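Local coordinates for succinoglycan biosynthesis protein (Bacillus cereus ATCC 14579, PDB 3B55) that binds calcium and belongs to the erythromycin esterase family, its precise reaction and its link to succinoglycan biosynthesis remaining unestablished, at residues Lys105-Trp116 with Trp293-Trp304; Asn307-Met315 with Lys322-Glu330. The protein carries 1 engineered substitution. All blocks are in the same frame, centred on the assembly; numbering follows the deposited sequence.

Interaction 1 (Lys105-Trp116 with Trp293-Trp304); sequences KGFTNLVLEEGW and WTEEHLGKTIVW. With CA (calcium ion), chain B.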
# COMPACT_ATOMS: atom_id res chain seq x y z
N LYS A 105 10.43 -15.35 6.64
CA LYS A 105 9.11 -15.93 6.43
C LYS A 105 8.69 -16.19 4.99
O LYS A 105 7.51 -16.35 4.72
CB LYS A 105 8.05 -15.07 7.13
CG LYS A 105 8.27 -14.94 8.64
CD LYS A 105 7.09 -15.47 9.47
CE LYS A 105 6.80 -16.93 9.20
NZ LYS A 105 5.88 -17.53 10.20
N GLY A 106 9.66 -16.23 4.08
CA GLY A 106 9.37 -16.53 2.68
C GLY A 106 8.58 -15.55 1.82
O GLY A 106 8.07 -15.93 0.76
N PHE A 107 8.47 -14.29 2.23
CA PHE A 107 7.72 -13.34 1.40
C PHE A 107 8.56 -12.92 0.20
O PHE A 107 9.73 -12.55 0.34
CB PHE A 107 7.27 -12.13 2.23
CG PHE A 107 6.12 -12.45 3.14
CD1 PHE A 107 6.34 -13.10 4.35
CD2 PHE A 107 4.81 -12.18 2.76
CE1 PHE A 107 5.27 -13.48 5.16
CE2 PHE A 107 3.74 -12.55 3.56
CZ PHE A 107 3.97 -13.21 4.77
N THR A 108 7.96 -12.99 -0.98
CA THR A 108 8.66 -12.67 -2.21
C THR A 108 8.09 -11.53 -3.05
O THR A 108 8.57 -11.27 -4.16
CB THR A 108 8.76 -13.91 -3.12
OG1 THR A 108 7.45 -14.47 -3.30
CG2 THR A 108 9.67 -14.98 -2.50
N ASN A 109 7.05 -10.86 -2.55
CA ASN A 109 6.47 -9.75 -3.30
C ASN A 109 6.14 -8.59 -2.40
O ASN A 109 5.64 -8.75 -1.30
CB ASN A 109 5.20 -10.20 -4.02
CG ASN A 109 5.40 -11.46 -4.80
OD1 ASN A 109 5.11 -12.56 -4.32
ND2 ASN A 109 5.93 -11.32 -6.02
N LEU A 110 6.47 -7.40 -2.88
CA LEU A 110 6.19 -6.19 -2.15
C LEU A 110 5.25 -5.37 -3.01
O LEU A 110 5.62 -4.91 -4.10
CB LEU A 110 7.47 -5.39 -1.89
CG LEU A 110 7.27 -4.02 -1.23
CD1 LEU A 110 6.59 -4.18 0.11
CD2 LEU A 110 8.61 -3.33 -1.05
N VAL A 111 4.01 -5.22 -2.55
CA VAL A 111 3.02 -4.44 -3.26
C VAL A 111 2.99 -3.07 -2.60
O VAL A 111 2.66 -2.93 -1.42
CB VAL A 111 1.62 -5.09 -3.20
CG1 VAL A 111 0.60 -4.20 -3.88
CG2 VAL A 111 1.66 -6.45 -3.90
N LEU A 112 3.34 -2.06 -3.38
CA LEU A 112 3.37 -0.70 -2.88
C LEU A 112 2.13 0.07 -3.23
O LEU A 112 1.52 -0.16 -4.28
CB LEU A 112 4.55 0.08 -3.46
CG LEU A 112 5.98 -0.38 -3.20
CD1 LEU A 112 6.91 0.49 -4.02
CD2 LEU A 112 6.32 -0.28 -1.72
N GLU A 113 1.79 1.00 -2.36
CA GLU A 113 0.67 1.86 -2.58
C GLU A 113 1.23 2.87 -3.58
O GLU A 113 1.36 4.07 -3.31
CB GLU A 113 0.30 2.57 -1.29
CG GLU A 113 -0.96 3.33 -1.39
CD GLU A 113 -0.96 4.46 -0.44
OE1 GLU A 113 -1.05 4.24 0.79
OE2 GLU A 113 -0.84 5.58 -0.94
N GLU A 114 1.58 2.35 -4.75
CA GLU A 114 2.15 3.15 -5.83
C GLU A 114 1.49 2.72 -7.14
O GLU A 114 0.97 1.61 -7.24
CB GLU A 114 3.66 2.91 -5.87
CG GLU A 114 4.42 3.68 -6.94
CD GLU A 114 4.24 5.17 -6.80
OE1 GLU A 114 3.15 5.67 -7.15
OE2 GLU A 114 5.18 5.84 -6.33
N GLY A 115 1.50 3.60 -8.12
CA GLY A 115 0.90 3.28 -9.40
C GLY A 115 1.50 2.01 -9.98
O GLY A 115 2.71 1.78 -9.92
N TRP A 116 0.64 1.16 -10.54
CA TRP A 116 1.07 -0.09 -11.14
C TRP A 116 2.06 0.16 -12.27
O TRP A 116 3.02 -0.60 -12.42
CB TRP A 116 -0.15 -0.87 -11.64
CG TRP A 116 0.17 -1.98 -12.60
CD1 TRP A 116 0.50 -1.85 -13.93
CD2 TRP A 116 0.16 -3.38 -12.33
NE1 TRP A 116 0.70 -3.09 -14.49
CE2 TRP A 116 0.49 -4.05 -13.53
CE3 TRP A 116 -0.10 -4.14 -11.18
CZ2 TRP A 116 0.58 -5.44 -13.61
CZ3 TRP A 116 -0.02 -5.53 -11.26
CH2 TRP A 116 0.32 -6.17 -12.47
N TRP A 293 -4.30 -10.21 -6.85
CA TRP A 293 -3.72 -10.82 -8.04
C TRP A 293 -2.25 -11.24 -7.77
O TRP A 293 -1.82 -12.32 -8.17
CB TRP A 293 -3.77 -9.83 -9.20
CG TRP A 293 -3.16 -10.37 -10.45
CD1 TRP A 293 -3.79 -11.07 -11.44
CD2 TRP A 293 -1.77 -10.35 -10.80
NE1 TRP A 293 -2.89 -11.49 -12.37
CE2 TRP A 293 -1.64 -11.07 -12.01
CE3 TRP A 293 -0.63 -9.80 -10.20
CZ2 TRP A 293 -0.40 -11.26 -12.64
CZ3 TRP A 293 0.61 -9.99 -10.83
CH2 TRP A 293 0.71 -10.71 -12.03
N THR A 294 -1.50 -10.38 -7.09
CA THR A 294 -0.09 -10.65 -6.78
C THR A 294 0.07 -11.91 -5.93
O THR A 294 0.84 -12.80 -6.27
CB THR A 294 0.54 -9.47 -6.03
OG1 THR A 294 0.41 -8.28 -6.82
CG2 THR A 294 2.03 -9.73 -5.77
N GLU A 295 -0.64 -11.97 -4.81
CA GLU A 295 -0.58 -13.12 -3.92
C GLU A 295 -1.02 -14.39 -4.65
O GLU A 295 -0.37 -15.44 -4.55
CB GLU A 295 -1.49 -12.85 -2.70
CG GLU A 295 -1.45 -13.88 -1.57
CD GLU A 295 -2.11 -15.20 -1.94
OE1 GLU A 295 -3.22 -15.17 -2.52
OE2 GLU A 295 -1.53 -16.28 -1.65
N GLU A 296 -2.11 -14.30 -5.41
CA GLU A 296 -2.62 -15.46 -6.12
C GLU A 296 -1.71 -15.97 -7.24
O GLU A 296 -1.64 -17.17 -7.48
CB GLU A 296 -4.02 -15.19 -6.66
CG GLU A 296 -5.04 -14.83 -5.59
CD GLU A 296 -6.48 -15.01 -6.05
OE1 GLU A 296 -6.87 -14.38 -7.06
OE2 GLU A 296 -7.23 -15.77 -5.40
N HIS A 297 -1.01 -15.06 -7.92
CA HIS A 297 -0.14 -15.47 -9.01
C HIS A 297 1.35 -15.51 -8.68
O HIS A 297 2.08 -16.27 -9.29
CB HIS A 297 -0.34 -14.58 -10.23
CG HIS A 297 -1.71 -14.67 -10.83
ND1 HIS A 297 -2.82 -14.15 -10.22
CD2 HIS A 297 -2.14 -15.26 -11.97
CE1 HIS A 297 -3.89 -14.41 -10.95
NE2 HIS A 297 -3.50 -15.09 -12.02
N LEU A 298 1.80 -14.70 -7.72
CA LEU A 298 3.23 -14.68 -7.39
C LEU A 298 3.60 -15.18 -6.00
O LEU A 298 4.78 -15.34 -5.71
CB LEU A 298 3.79 -13.26 -7.61
CG LEU A 298 3.53 -12.66 -9.00
CD1 LEU A 298 4.20 -11.31 -9.09
CD2 LEU A 298 4.04 -13.59 -10.10
N GLY A 299 2.62 -15.41 -5.14
CA GLY A 299 2.94 -15.93 -3.81
C GLY A 299 2.76 -15.06 -2.58
O GLY A 299 1.98 -14.11 -2.58
N LYS A 300 3.51 -15.38 -1.53
CA LYS A 300 3.45 -14.64 -0.29
C LYS A 300 3.78 -13.18 -0.56
O LYS A 300 4.86 -12.85 -1.06
CB LYS A 300 4.40 -15.26 0.73
CG LYS A 300 4.13 -16.75 0.94
CD LYS A 300 3.95 -17.11 2.39
CE LYS A 300 5.23 -16.93 3.18
NZ LYS A 300 5.08 -17.42 4.58
N THR A 301 2.83 -12.30 -0.23
CA THR A 301 2.97 -10.88 -0.51
C THR A 301 2.88 -9.95 0.69
O THR A 301 2.23 -10.26 1.70
CB THR A 301 1.88 -10.47 -1.53
OG1 THR A 301 2.07 -11.22 -2.74
CG2 THR A 301 1.96 -8.98 -1.86
N ILE A 302 3.53 -8.80 0.56
CA ILE A 302 3.55 -7.75 1.58
C ILE A 302 2.89 -6.50 1.00
O ILE A 302 3.41 -5.91 0.06
CB ILE A 302 4.98 -7.36 2.00
CG1 ILE A 302 5.72 -8.58 2.56
CG2 ILE A 302 4.94 -6.25 3.03
CD1 ILE A 302 7.13 -8.28 2.98
N VAL A 303 1.77 -6.08 1.57
CA VAL A 303 1.09 -4.89 1.08
C VAL A 303 1.53 -3.68 1.90
O VAL A 303 1.12 -3.50 3.04
CB VAL A 303 -0.44 -5.04 1.16
CG1 VAL A 303 -1.12 -3.80 0.59
CG2 VAL A 303 -0.86 -6.29 0.39
N TRP A 304 2.39 -2.87 1.30
CA TRP A 304 2.94 -1.68 1.91
C TRP A 304 2.15 -0.45 1.49
O TRP A 304 2.14 -0.08 0.30
CB TRP A 304 4.41 -1.57 1.49
CG TRP A 304 5.11 -0.30 1.81
CD1 TRP A 304 4.75 0.97 1.43
CD2 TRP A 304 6.36 -0.17 2.49
NE1 TRP A 304 5.71 1.87 1.82
CE2 TRP A 304 6.71 1.20 2.47
CE3 TRP A 304 7.23 -1.08 3.11
CZ2 TRP A 304 7.89 1.68 3.05
CZ3 TRP A 304 8.41 -0.59 3.68
CH2 TRP A 304 8.73 0.77 3.65
CA CA B . -1.71 7.20 0.50
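I302 pairs with L110 and bonds through its backbone to the residues on either side of it: I302 N donates to N109 O (2.8 Å), and V111 N donates to I302 O (2.8 Å). The pattern moves on by two residues where W304 N reaches V111 O at 2.7 Å. T108 N opens the series by donating to K300 O, and a weak bond from E113 N to W304 O ends it. Such staggered bonding is that of parallel strands, here 22° apart and inside the mixed central sheet, where 301-306 lies between 77-82 and 109-112. The chain turns a corner at E113 and E114. In E113, CG anti to the backbone N (chi1 -172°) and an extended chain carry the carboxylate to the metal: OE2 binds the calcium ion at 2.3 Å together with H85, while OE1 accepts from H306 N.

Apolar contacts cover both faces of the pair. L112 CD2 lies over the W304 indole, 3.9 Å from the centroid of the five-membered ring, and L110 CD1 meets W304 CB. Just before the strand, K300 CB rests over one face of the F107 ring while T301 O approaches its edge. On the other side of the sheet V111 and T294 of helix 278-298 meet tip to tip, and V111 CG2 is pressed to 3.3 Å from T301 CG2, a tight methyl pair. T294 OG1 bonds instead to N290 O.

One aromatic pair lies apart from the strands: beyond the corner, W116 turns its edge to the face of W293, T-shaped, centroids 5.9 Å apart and planes at 77°.

Interaction 2 (Asn307-Met315 with Lys322-Glu330); sequences NGHVSKTNM and KVAGQHLAE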
# COMPACT_ATOMS: atom_id res chain seq x y z
N ASN A 307 -1.95 3.32 6.70
CA ASN A 307 -2.75 2.58 7.69
C ASN A 307 -4.20 2.44 7.23
O ASN A 307 -4.83 1.40 7.44
CB ASN A 307 -2.75 3.31 9.04
CG ASN A 307 -1.57 2.93 9.92
OD1 ASN A 307 -1.39 3.49 11.00
ND2 ASN A 307 -0.77 1.98 9.47
N GLY A 308 -4.72 3.49 6.60
CA GLY A 308 -6.09 3.47 6.13
C GLY A 308 -6.40 2.50 4.99
O GLY A 308 -7.56 2.16 4.78
N HIS A 309 -5.37 2.07 4.26
CA HIS A 309 -5.60 1.16 3.15
C HIS A 309 -5.33 -0.31 3.47
O HIS A 309 -5.65 -1.19 2.67
CB HIS A 309 -4.78 1.59 1.92
CG HIS A 309 -5.21 2.90 1.34
ND1 HIS A 309 -6.49 3.13 0.89
CD2 HIS A 309 -4.53 4.05 1.13
CE1 HIS A 309 -6.58 4.37 0.42
NE2 HIS A 309 -5.40 4.94 0.55
N VAL A 310 -4.74 -0.58 4.64
CA VAL A 310 -4.47 -1.97 5.04
C VAL A 310 -5.22 -2.38 6.30
O VAL A 310 -5.22 -3.56 6.67
CB VAL A 310 -2.95 -2.24 5.29
CG1 VAL A 310 -2.16 -2.04 4.00
CG2 VAL A 310 -2.42 -1.32 6.38
N SER A 311 -5.86 -1.43 6.98
CA SER A 311 -6.61 -1.75 8.19
C SER A 311 -7.78 -2.63 7.82
O SER A 311 -8.27 -2.58 6.69
CB SER A 311 -7.10 -0.47 8.88
OG SER A 311 -7.77 0.40 7.99
N LYS A 312 -8.23 -3.47 8.75
CA LYS A 312 -9.34 -4.37 8.46
C LYS A 312 -10.68 -3.68 8.60
O LYS A 312 -11.72 -4.26 8.28
CB LYS A 312 -9.28 -5.61 9.35
CG LYS A 312 -8.06 -6.50 9.11
CD LYS A 312 -8.07 -7.69 10.07
CE LYS A 312 -6.80 -8.52 9.99
NZ LYS A 312 -6.70 -9.38 8.78
N THR A 313 -10.66 -2.44 9.09
CA THR A 313 -11.88 -1.66 9.24
C THR A 313 -11.60 -0.34 8.54
O THR A 313 -10.45 0.00 8.30
CB THR A 313 -12.24 -1.41 10.71
OG1 THR A 313 -11.16 -0.74 11.36
CG2 THR A 313 -12.53 -2.72 11.42
N ASN A 314 -12.67 0.39 8.22
CA ASN A 314 -12.58 1.66 7.52
C ASN A 314 -12.34 2.86 8.42
O ASN A 314 -13.27 3.34 9.07
CB ASN A 314 -13.87 1.87 6.71
CG ASN A 314 -13.76 3.00 5.69
OD1 ASN A 314 -14.66 3.19 4.87
ND2 ASN A 314 -12.66 3.74 5.74
N MSE A 315 -11.11 3.36 8.46
CA MSE A 315 -10.80 4.53 9.29
C MSE A 315 -10.77 5.79 8.42
O MSE A 315 -10.58 6.89 8.91
CB MSE A 315 -9.45 4.35 10.00
CG MSE A 315 -8.23 4.33 9.10
SE MSE A 315 -6.57 4.31 10.12
CE MSE A 315 -6.37 2.42 10.35
N LYS A 322 -15.49 1.95 1.52
CA LYS A 322 -14.76 0.75 1.93
C LYS A 322 -13.32 0.91 1.46
O LYS A 322 -13.06 1.57 0.45
CB LYS A 322 -15.35 -0.50 1.27
CG LYS A 322 -16.80 -0.81 1.65
CD LYS A 322 -17.21 -2.20 1.13
CE LYS A 322 -16.75 -3.32 2.06
NZ LYS A 322 -15.83 -4.31 1.42
N VAL A 323 -12.39 0.29 2.19
CA VAL A 323 -10.98 0.36 1.85
C VAL A 323 -10.42 -1.02 1.51
O VAL A 323 -10.98 -2.04 1.89
CB VAL A 323 -10.16 0.96 3.00
CG1 VAL A 323 -10.32 2.48 3.02
CG2 VAL A 323 -10.60 0.36 4.31
N ALA A 324 -9.30 -1.03 0.80
CA ALA A 324 -8.65 -2.26 0.36
C ALA A 324 -8.53 -3.32 1.44
O ALA A 324 -8.77 -4.50 1.19
CB ALA A 324 -7.27 -1.95 -0.21
N GLY A 325 -8.17 -2.88 2.64
CA GLY A 325 -8.00 -3.79 3.77
C GLY A 325 -9.25 -4.55 4.16
O GLY A 325 -9.15 -5.65 4.71
N GLN A 326 -10.43 -3.98 3.92
CA GLN A 326 -11.66 -4.69 4.27
C GLN A 326 -11.94 -5.80 3.25
O GLN A 326 -12.43 -6.87 3.61
CB GLN A 326 -12.84 -3.73 4.32
CG GLN A 326 -12.78 -2.77 5.48
CD GLN A 326 -13.79 -1.66 5.35
OE1 GLN A 326 -14.87 -1.72 5.93
NE2 GLN A 326 -13.45 -0.65 4.56
N HIS A 327 -11.61 -5.53 1.99
CA HIS A 327 -11.82 -6.51 0.92
C HIS A 327 -10.84 -7.65 1.15
O HIS A 327 -11.19 -8.81 0.98
CB HIS A 327 -11.56 -5.90 -0.46
CG HIS A 327 -12.34 -4.65 -0.73
ND1 HIS A 327 -13.71 -4.59 -0.66
CD2 HIS A 327 -11.93 -3.41 -1.11
CE1 HIS A 327 -14.12 -3.38 -0.99
NE2 HIS A 327 -13.06 -2.65 -1.28
N LEU A 328 -9.61 -7.31 1.51
CA LEU A 328 -8.59 -8.32 1.76
C LEU A 328 -8.97 -9.23 2.93
O LEU A 328 -8.94 -10.45 2.80
CB LEU A 328 -7.24 -7.66 2.02
CG LEU A 328 -6.57 -7.05 0.79
CD1 LEU A 328 -5.42 -6.15 1.21
CD2 LEU A 328 -6.10 -8.15 -0.14
N ALA A 329 -9.31 -8.65 4.08
CA ALA A 329 -9.70 -9.45 5.24
C ALA A 329 -10.90 -10.33 4.89
O ALA A 329 -10.96 -11.51 5.25
CB ALA A 329 -10.04 -8.55 6.42
N GLU A 330 -11.85 -9.73 4.18
CA GLU A 330 -13.07 -10.40 3.76
C GLU A 330 -12.81 -11.60 2.84
O GLU A 330 -13.51 -12.61 2.91
CB GLU A 330 -13.98 -9.37 3.06
CG GLU A 330 -15.24 -9.93 2.41
CD GLU A 330 -16.21 -8.82 2.03
OE1 GLU A 330 -15.75 -7.74 1.59
OE2 GLU A 330 -17.44 -9.04 2.16
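Backbone carbonyls of G308, H309 and S311 meet the first turn of helix 324-332, a contact of a short, weakly bonded helix and the loop after it with the start of a regular one, just beyond the point where strand 301-306 leaves the central sheet. V323, at the N-cap position, points toward the other segment, with CG1 3.3 Å from G308 O. Next to it the A324 methyl packs at 3.4 Å from H309 O. At G325 the backbones come close: with no side chain in the way, S311 O lies 3.2 Å from G325 CA in a CA-H...O contact.

Further along, the aliphatic parts of longer side chains take over. Q326 CG sits 3.3 Å from K312 O, and its amide end crosses the N314 side chain. K312 CG touches A329 CB at 3.9 Å; the chain runs on extended, and a bend at chi4 (-75°) turns NZ, which bonds to Y336 O. S311 OG donates to T313 O within the loop.

D284 of helix 278-298 spans both segments by accepting from H309 ND1 and from A324 N. S311 and T313 pack against helix 423-426, and strand 336-344 receives K312 and L328.

Strand 301-306 runs straight into helix 307-310, so interaction 2 begins shortly after the sheet pairing of interaction 1 ends, although their centres are about 16 Å apart. The two touch directly: E113 OE1 packs 3.5 Å from H309 CD2, and V303 O lies 3.7 Å from V310 CG1. Both approach the calcium ion, but differently. Interaction 1 supplies a ligand, E113, whereas the H309 side chain stops with its nearest atoms about 4 Å from the ion and about 6 Å from the H85 side chain. Interaction 2 thus flanks the metal site through H309, illustrating how the end of a parallel strand and the short helix after its neighbour can together border one site.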